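AGR_C_4470p (Agrobacterium tumefaciens str. C58, PDB 2HQV) is of unknown function but, as a member of the ChuX/HutX haem-utilisation family, probably takes part in haem handling. Local coordinates at residues A63-A69 and A130-D136; G81-I85 and Q174-F178. All coordinates share one frame; numbering follows the deposited sequence.

Contact 1: residues A63-A69 and A130-D136; sequences AAVSAPA and AAITFVD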
ATOM      1  N   ALA A  63      -1.572 -23.069  11.584  1.00 36.30           N
ATOM      2  CA  ALA A  63      -2.292 -22.014  10.872  1.00 37.23           C
ATOM      3  C   ALA A  63      -1.355 -20.905  10.388  1.00 35.77           C
ATOM      4  O   ALA A  63      -1.663 -20.197   9.432  1.00 35.37           O
ATOM      5  CB  ALA A  63      -3.380 -21.434  11.768  1.00 34.55           C
ATOM      6  N   ALA A  64      -0.217 -20.763  11.058  1.00 37.06           N
ATOM      7  CA  ALA A  64       0.774 -19.751  10.704  1.00 36.71           C
ATOM      8  C   ALA A  64       2.162 -20.383  10.729  1.00 36.81           C
ATOM      9  O   ALA A  64       2.778 -20.515  11.784  1.00 37.04           O
ATOM     10  CB  ALA A  64       0.703 -18.585  11.683  1.00 36.17           C
ATOM     11  N   VAL A  65       2.643 -20.786   9.558  1.00 36.52           N
ATOM     12  CA  VAL A  65       3.949 -21.418   9.436  1.00 35.92           C
ATOM     13  C   VAL A  65       4.880 -20.438   8.745  1.00 36.23           C
ATOM     14  O   VAL A  65       4.605 -20.005   7.626  1.00 32.75           O
ATOM     15  CB  VAL A  65       3.866 -22.712   8.593  1.00 37.42           C
ATOM     16  CG1 VAL A  65       5.236 -23.376   8.512  1.00 36.29           C
ATOM     17  CG2 VAL A  65       2.845 -23.663   9.202  1.00 35.40           C
ATOM     18  N   SER A  66       5.977 -20.092   9.415  1.00 34.85           N
ATOM     19  CA  SER A  66       6.947 -19.143   8.870  1.00 37.13           C
ATOM     20  C   SER A  66       8.213 -19.776   8.302  1.00 37.12           C
ATOM     21  O   SER A  66       8.700 -20.791   8.801  1.00 35.05           O
ATOM     22  CB  SER A  66       7.357 -18.133   9.947  1.00 36.66           C
ATOM     23  OG  SER A  66       6.258 -17.360  10.385  1.00 34.94           O
ATOM     24  N   ALA A  67       8.738 -19.152   7.253  1.00 36.50           N
ATOM     25  CA  ALA A  67       9.968 -19.583   6.613  1.00 36.19           C
ATOM     26  C   ALA A  67      10.933 -18.429   6.856  1.00 37.33           C
ATOM     27  O   ALA A  67      10.500 -17.297   7.062  1.00 35.82           O
ATOM     28  CB  ALA A  67       9.749 -19.779   5.111  1.00 36.32           C
ATOM     29  N   PRO A  68      12.250 -18.698   6.851  1.00 37.53           N
ATOM     30  CA  PRO A  68      13.223 -17.623   7.076  1.00 37.63           C
ATOM     31  C   PRO A  68      13.288 -16.656   5.885  1.00 37.60           C
ATOM     32  O   PRO A  68      13.095 -17.054   4.733  1.00 36.61           O
ATOM     33  CB  PRO A  68      14.527 -18.385   7.300  1.00 39.43           C
ATOM     34  CG  PRO A  68      14.349 -19.614   6.445  1.00 41.71           C
ATOM     35  CD  PRO A  68      12.917 -20.006   6.725  1.00 38.67           C
ATOM     36  N   ALA A  69      13.555 -15.387   6.174  1.00 36.34           N
ATOM     37  CA  ALA A  69      13.630 -14.353   5.147  1.00 38.10           C
ATOM     38  C   ALA A  69      14.521 -14.711   3.953  1.00 38.41           C
ATOM     39  O   ALA A  69      14.270 -14.266   2.833  1.00 36.94           O
ATOM     40  CB  ALA A  69      14.096 -13.041   5.772  1.00 38.39           C
ATOM     41  N   ALA A 130      11.558  -9.844   7.190  1.00 33.42           N
ATOM     42  CA  ALA A 130      12.061 -10.503   8.388  1.00 35.32           C
ATOM     43  C   ALA A 130      11.591 -11.949   8.441  1.00 35.39           C
ATOM     44  O   ALA A 130      12.218 -12.795   9.080  1.00 35.57           O
ATOM     45  CB  ALA A 130      11.583  -9.750   9.630  1.00 34.53           C
ATOM     46  N   ALA A 131      10.488 -12.229   7.753  1.00 33.98           N
ATOM     47  CA  ALA A 131       9.926 -13.569   7.731  1.00 32.34           C
ATOM     48  C   ALA A 131       8.862 -13.667   6.649  1.00 32.45           C
ATOM     49  O   ALA A 131       8.375 -12.656   6.149  1.00 31.89           O
ATOM     50  CB  ALA A 131       9.310 -13.893   9.096  1.00 32.42           C
ATOM     51  N   ILE A 132       8.519 -14.892   6.280  1.00 30.26           N
ATOM     52  CA  ILE A 132       7.490 -15.141   5.279  1.00 30.88           C
ATOM     53  C   ILE A 132       6.596 -16.178   5.944  1.00 31.61           C
ATOM     54  O   ILE A 132       7.021 -17.310   6.179  1.00 32.35           O
ATOM     55  CB  ILE A 132       8.101 -15.697   3.977  1.00 30.96           C
ATOM     56  CG1 ILE A 132       9.085 -14.671   3.401  1.00 28.40           C
ATOM     57  CG2 ILE A 132       6.989 -15.998   2.960  1.00 30.50           C
ATOM     58  CD1 ILE A 132       9.956 -15.200   2.310  1.00 27.64           C
ATOM     59  N   THR A 133       5.370 -15.780   6.264  1.00 29.69           N
ATOM     60  CA  THR A 133       4.437 -16.661   6.961  1.00 28.81           C
ATOM     61  C   THR A 133       3.255 -17.128   6.128  1.00 29.87           C
ATOM     62  O   THR A 133       2.510 -16.314   5.574  1.00 24.03           O
ATOM     63  CB  THR A 133       3.875 -15.965   8.211  1.00 29.75           C
ATOM     64  OG1 THR A 133       4.957 -15.405   8.964  1.00 25.92           O
ATOM     65  CG2 THR A 133       3.087 -16.963   9.070  1.00 29.03           C
ATOM     66  N   PHE A 134       3.090 -18.448   6.069  1.00 28.52           N
ATOM     67  CA  PHE A 134       1.998 -19.068   5.333  1.00 29.57           C
ATOM     68  C   PHE A 134       0.823 -19.168   6.299  1.00 31.50           C
ATOM     69  O   PHE A 134       0.885 -19.901   7.290  1.00 30.75           O
ATOM     70  CB  PHE A 134       2.416 -20.464   4.846  1.00 29.27           C
ATOM     71  CG  PHE A 134       3.570 -20.448   3.889  1.00 28.15           C
ATOM     72  CD1 PHE A 134       4.867 -20.210   4.340  1.00 29.99           C
ATOM     73  CD2 PHE A 134       3.357 -20.642   2.528  1.00 29.42           C
ATOM     74  CE1 PHE A 134       5.936 -20.164   3.451  1.00 30.02           C
ATOM     75  CE2 PHE A 134       4.413 -20.599   1.624  1.00 31.44           C
ATOM     76  CZ  PHE A 134       5.709 -20.359   2.080  1.00 31.04           C
ATOM     77  N   VAL A 135      -0.238 -18.417   6.010  1.00 30.95           N
ATOM     78  CA  VAL A 135      -1.420 -18.381   6.864  1.00 29.44           C
ATOM     79  C   VAL A 135      -2.571 -19.183   6.257  1.00 30.60           C
ATOM     80  O   VAL A 135      -3.042 -18.895   5.161  1.00 29.73           O
ATOM     81  CB  VAL A 135      -1.850 -16.918   7.104  1.00 30.04           C
ATOM     82  CG1 VAL A 135      -3.025 -16.852   8.067  1.00 29.14           C
ATOM     83  CG2 VAL A 135      -0.660 -16.123   7.649  1.00 28.87           C
ATOM     84  N   ASP A 136      -3.005 -20.201   6.993  1.00 31.65           N
ATOM     85  CA  ASP A 136      -4.073 -21.096   6.560  1.00 31.54           C
ATOM     86  C   ASP A 136      -5.102 -21.126   7.691  1.00 33.73           C
ATOM     87  O   ASP A 136      -4.938 -21.855   8.666  1.00 31.56           O
ATOM     88  CB  ASP A 136      -3.479 -22.497   6.328  1.00 28.64           C
ATOM     89  CG  ASP A 136      -4.515 -23.524   5.900  1.00 30.86           C
ATOM     90  OD1 ASP A 136      -5.732 -23.240   5.989  1.00 26.68           O
ATOM     91  OD2 ASP A 136      -4.100 -24.629   5.476  1.00 28.45           O
TER
HETATM   92  O   HOH W   1      14.116 -14.820   8.848  1.00 50.56           O
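Antiparallel strand pairing joins A63-A69 to A130-D136, at one border of the six-stranded antiparallel sheet of this ChuX/HutX-family fold. Strand 64-68 is the outermost strand there within the chain, and strand 129-139 separates it from strand 142-151. The strand directions differ by 156° and the axes approach to 4.3 Å. Two hydrogen-bonded pairs, V65 with F134 and A67 with I132, alternate with the non-hydrogen-bonded pairs A64-V135 and S66-T133. V65 and F134 bond in both directions: V65 N donates to F134 O at 3.0 Å, and F134 N returns a shorter bond to V65 O. A further bond, D136 N to A63 O at 2.8 Å, extends the pairing beyond V135. D136 sends its carboxylate to a salt bridge with R143.

V65, A67, I132 and F134 lie on the face covered by helix 172-185 and by I75 of helix 72-79. F134 carries CG anti to its carbonyl carbon (chi1 -62°), which lays the ring edge against V65 O, in plane, with F134 CD1 3.3 Å from that oxygen. Farther along the same edge, F134 CE1 comes to 4.2 Å from A67 CB, while the ring packs against that of F185. The other face carries A64, S66, T133 and V135; there T133 touches M150 and V135 touches W148.

Past I132 the regular register ends. A130 and A131 both face M150 of the neighbouring strand, a classic beta bulge, and a water accepts from A69 N and donates to A130 O. On the S66 face, the two hydroxyls S66 OG and T133 OG1 are hydrogen-bonded at 2.7 Å, and T133 CG2, anti to the backbone N, lies 3.9 Å from A64 CB and also beside S66 OG.

Contact 2: residues G81-I85 and Q174-F178; sequences GWGEI and QLAKF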
ATOM      1  N   GLY A  81       4.839 -19.864 -10.392  1.00 34.67           N
ATOM      2  CA  GLY A  81       4.312 -20.992 -11.140  1.00 36.01           C
ATOM      3  C   GLY A  81       2.907 -21.357 -10.703  1.00 37.19           C
ATOM      4  O   GLY A  81       2.319 -22.303 -11.223  1.00 37.29           O
ATOM      5  N   TRP A  82       2.359 -20.594  -9.759  1.00 34.65           N
ATOM      6  CA  TRP A  82       1.018 -20.861  -9.235  1.00 35.17           C
ATOM      7  C   TRP A  82      -0.120 -20.348 -10.108  1.00 35.15           C
ATOM      8  O   TRP A  82      -1.282 -20.640  -9.841  1.00 34.26           O
ATOM      9  CB  TRP A  82       0.862 -20.256  -7.837  1.00 31.97           C
ATOM     10  CG  TRP A  82       1.682 -20.896  -6.748  1.00 31.59           C
ATOM     11  CD1 TRP A  82       2.661 -21.844  -6.888  1.00 30.58           C
ATOM     12  CD2 TRP A  82       1.606 -20.604  -5.346  1.00 29.98           C
ATOM     13  NE1 TRP A  82       3.196 -22.156  -5.660  1.00 29.31           N
ATOM     14  CE2 TRP A  82       2.568 -21.411  -4.696  1.00 31.71           C
ATOM     15  CE3 TRP A  82       0.819 -19.735  -4.577  1.00 31.19           C
ATOM     16  CZ2 TRP A  82       2.765 -21.375  -3.305  1.00 32.27           C
ATOM     17  CZ3 TRP A  82       1.015 -19.697  -3.189  1.00 29.65           C
ATOM     18  CH2 TRP A  82       1.983 -20.517  -2.571  1.00 30.76           C
ATOM     19  N   GLY A  83       0.203 -19.588 -11.145  1.00 36.77           N
ATOM     20  CA  GLY A  83      -0.838 -19.057 -12.002  1.00 36.86           C
ATOM     21  C   GLY A  83      -1.308 -17.711 -11.485  1.00 37.67           C
ATOM     22  O   GLY A  83      -0.550 -16.996 -10.833  1.00 38.53           O
ATOM     23  N   GLU A  84      -2.559 -17.360 -11.760  1.00 38.47           N
ATOM     24  CA  GLU A  84      -3.087 -16.076 -11.308  1.00 38.84           C
ATOM     25  C   GLU A  84      -3.458 -16.090  -9.828  1.00 35.61           C
ATOM     26  O   GLU A  84      -4.368 -16.799  -9.411  1.00 36.61           O
ATOM     27  CB  GLU A  84      -4.313 -15.679 -12.138  1.00 40.43           C
ATOM     28  CG  GLU A  84      -4.840 -14.282 -11.821  1.00 45.28           C
ATOM     29  CD  GLU A  84      -6.139 -13.959 -12.545  1.00 49.26           C
ATOM     30  OE1 GLU A  84      -6.667 -12.844 -12.360  1.00 51.85           O
ATOM     31  OE2 GLU A  84      -6.632 -14.823 -13.299  1.00 52.03           O
ATOM     32  N   ILE A  85      -2.741 -15.304  -9.037  1.00 32.20           N
ATOM     33  CA  ILE A  85      -3.006 -15.213  -7.607  1.00 31.87           C
ATOM     34  C   ILE A  85      -3.617 -13.844  -7.303  1.00 29.67           C
ATOM     35  O   ILE A  85      -3.965 -13.096  -8.215  1.00 27.67           O
ATOM     36  CB  ILE A  85      -1.694 -15.414  -6.782  1.00 31.34           C
ATOM     37  CG1 ILE A  85      -0.564 -14.515  -7.305  1.00 32.16           C
ATOM     38  CG2 ILE A  85      -1.253 -16.865  -6.877  1.00 30.88           C
ATOM     39  CD1 ILE A  85      -0.748 -13.012  -7.056  1.00 32.46           C
ATOM     40  N   GLN A 174      -3.841 -24.636  -7.508  1.00 31.55           N
ATOM     41  CA  GLN A 174      -3.089 -23.614  -6.785  1.00 31.10           C
ATOM     42  C   GLN A 174      -3.004 -23.955  -5.303  1.00 28.78           C
ATOM     43  O   GLN A 174      -1.940 -23.869  -4.695  1.00 27.55           O
ATOM     44  CB  GLN A 174      -3.770 -22.261  -6.965  1.00 31.63           C
ATOM     45  CG  GLN A 174      -2.895 -21.077  -6.620  1.00 33.07           C
ATOM     46  CD  GLN A 174      -3.518 -19.779  -7.070  1.00 32.89           C
ATOM     47  OE1 GLN A 174      -4.325 -19.191  -6.359  1.00 33.60           O
ATOM     48  NE2 GLN A 174      -3.164 -19.334  -8.273  1.00 33.67           N
ATOM     49  N   LEU A 175      -4.139 -24.347  -4.733  1.00 28.32           N
ATOM     50  CA  LEU A 175      -4.214 -24.719  -3.324  1.00 29.29           C
ATOM     51  C   LEU A 175      -3.216 -25.820  -2.997  1.00 28.97           C
ATOM     52  O   LEU A 175      -2.520 -25.748  -1.989  1.00 27.57           O
ATOM     53  CB  LEU A 175      -5.631 -25.186  -2.975  1.00 28.88           C
ATOM     54  CG  LEU A 175      -5.843 -25.677  -1.540  1.00 29.90           C
ATOM     55  CD1 LEU A 175      -5.429 -24.586  -0.552  1.00 30.73           C
ATOM     56  CD2 LEU A 175      -7.306 -26.060  -1.339  1.00 33.54           C
ATOM     57  N   ALA A 176      -3.153 -26.841  -3.850  1.00 30.53           N
ATOM     58  CA  ALA A 176      -2.231 -27.955  -3.641  1.00 30.79           C
ATOM     59  C   ALA A 176      -0.774 -27.478  -3.552  1.00 31.27           C
ATOM     60  O   ALA A 176      -0.011 -27.947  -2.703  1.00 29.31           O
ATOM     61  CB  ALA A 176      -2.382 -28.984  -4.770  1.00 33.24           C
ATOM     62  N   LYS A 177      -0.393 -26.547  -4.425  1.00 28.98           N
ATOM     63  CA  LYS A 177       0.974 -26.018  -4.421  1.00 29.91           C
ATOM     64  C   LYS A 177       1.244 -25.219  -3.149  1.00 28.26           C
ATOM     65  O   LYS A 177       2.341 -25.264  -2.595  1.00 24.94           O
ATOM     66  CB  LYS A 177       1.209 -25.133  -5.652  1.00 31.94           C
ATOM     67  CG  LYS A 177       1.040 -25.879  -6.976  1.00 33.75           C
ATOM     68  CD  LYS A 177       1.280 -24.975  -8.169  1.00 37.15           C
ATOM     69  CE  LYS A 177       1.113 -25.735  -9.482  1.00 40.41           C
ATOM     70  NZ  LYS A 177       1.378 -24.853 -10.655  1.00 42.64           N
ATOM     71  N   PHE A 178       0.241 -24.477  -2.694  1.00 26.46           N
ATOM     72  CA  PHE A 178       0.376 -23.694  -1.467  1.00 27.68           C
ATOM     73  C   PHE A 178       0.624 -24.653  -0.292  1.00 28.66           C
ATOM     74  O   PHE A 178       1.598 -24.513   0.455  1.00 29.08           O
ATOM     75  CB  PHE A 178      -0.907 -22.893  -1.203  1.00 28.24           C
ATOM     76  CG  PHE A 178      -0.987 -22.323   0.190  1.00 29.15           C
ATOM     77  CD1 PHE A 178      -0.425 -21.088   0.490  1.00 29.29           C
ATOM     78  CD2 PHE A 178      -1.589 -23.048   1.215  1.00 28.40           C
ATOM     79  CE1 PHE A 178      -0.456 -20.579   1.791  1.00 29.59           C
ATOM     80  CE2 PHE A 178      -1.624 -22.545   2.524  1.00 30.52           C
ATOM     81  CZ  PHE A 178      -1.053 -21.305   2.807  1.00 28.54           C
TER
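The W82 indole lies alongside one turn of helix, with K177 CB over the face of its five-membered ring and F178 beyond its six-membered end. K177 CB makes a CH-pi contact, 3.9 Å from the five-membered ring's centroid and 27° off its normal. From there the lysine chain, extended beyond CG, slides past the tryptophan in the opposite direction, its CD passing beside W82 CD1. It ends with K177 NZ donating to G81 O at 2.8 Å, from 35° above the carbonyl plane. At the far end of the indole, W82 CH2 comes up to the edge of the F178 ring, 3.9 Å from F178 CD1, and the F178 backbone N lies over the same face as K177 CB, offset toward the rim.

These side chains seat the loop between helix 72-79 and strand 85-90 against the C-terminal helix 172-185 of the ChuX/HutX-family fold. V147 of strand 142-151 also touches W82, while C145 of that strand packs on F178, so the helix, the loop and the large sheet meet here.

Q174 holds the loop from inside. With CG anti to its backbone N (chi1 -163°), the chain extends toward the loop and its amide nitrogen bridges two backbone carbonyls. Q174 NE2 reaches W82 O at 2.8 Å and E84 O at 3.0 Å through nearly straight bonds. Both acceptors lie almost in the amide plane, although the amide nitrogen itself approaches each from above the carbonyl plane. With both N-H bonds made and R163 N donating to OE1, the amide's orientation is set from both ends. Crossing Q174 at about a right angle, the I85 side chain brings I85 CG2 to 3.4 Å from Q174 NE2.

Helix 172-185 connects the two contacts, whose centres are about 17 Å apart. Its F178, part of contact 2, reaches strand 129-139 of contact 1: F178 CE1 lies 3.9 Å from F134 CD2, F178 CZ is equally far from V135 O, and F178 CE2 is 4.2 Å from D136 CB. These packing contacts tie the sheet border to the helix that holds the 81-85 loop. The same helix continues past contact 2 to L181, R182 and F185, which pack on the F134 side of contact 1. Along the chain the segments of the two contacts alternate. All four belong to the ChuX/HutX-family region; neither contact can be assigned to a haem site from its geometry.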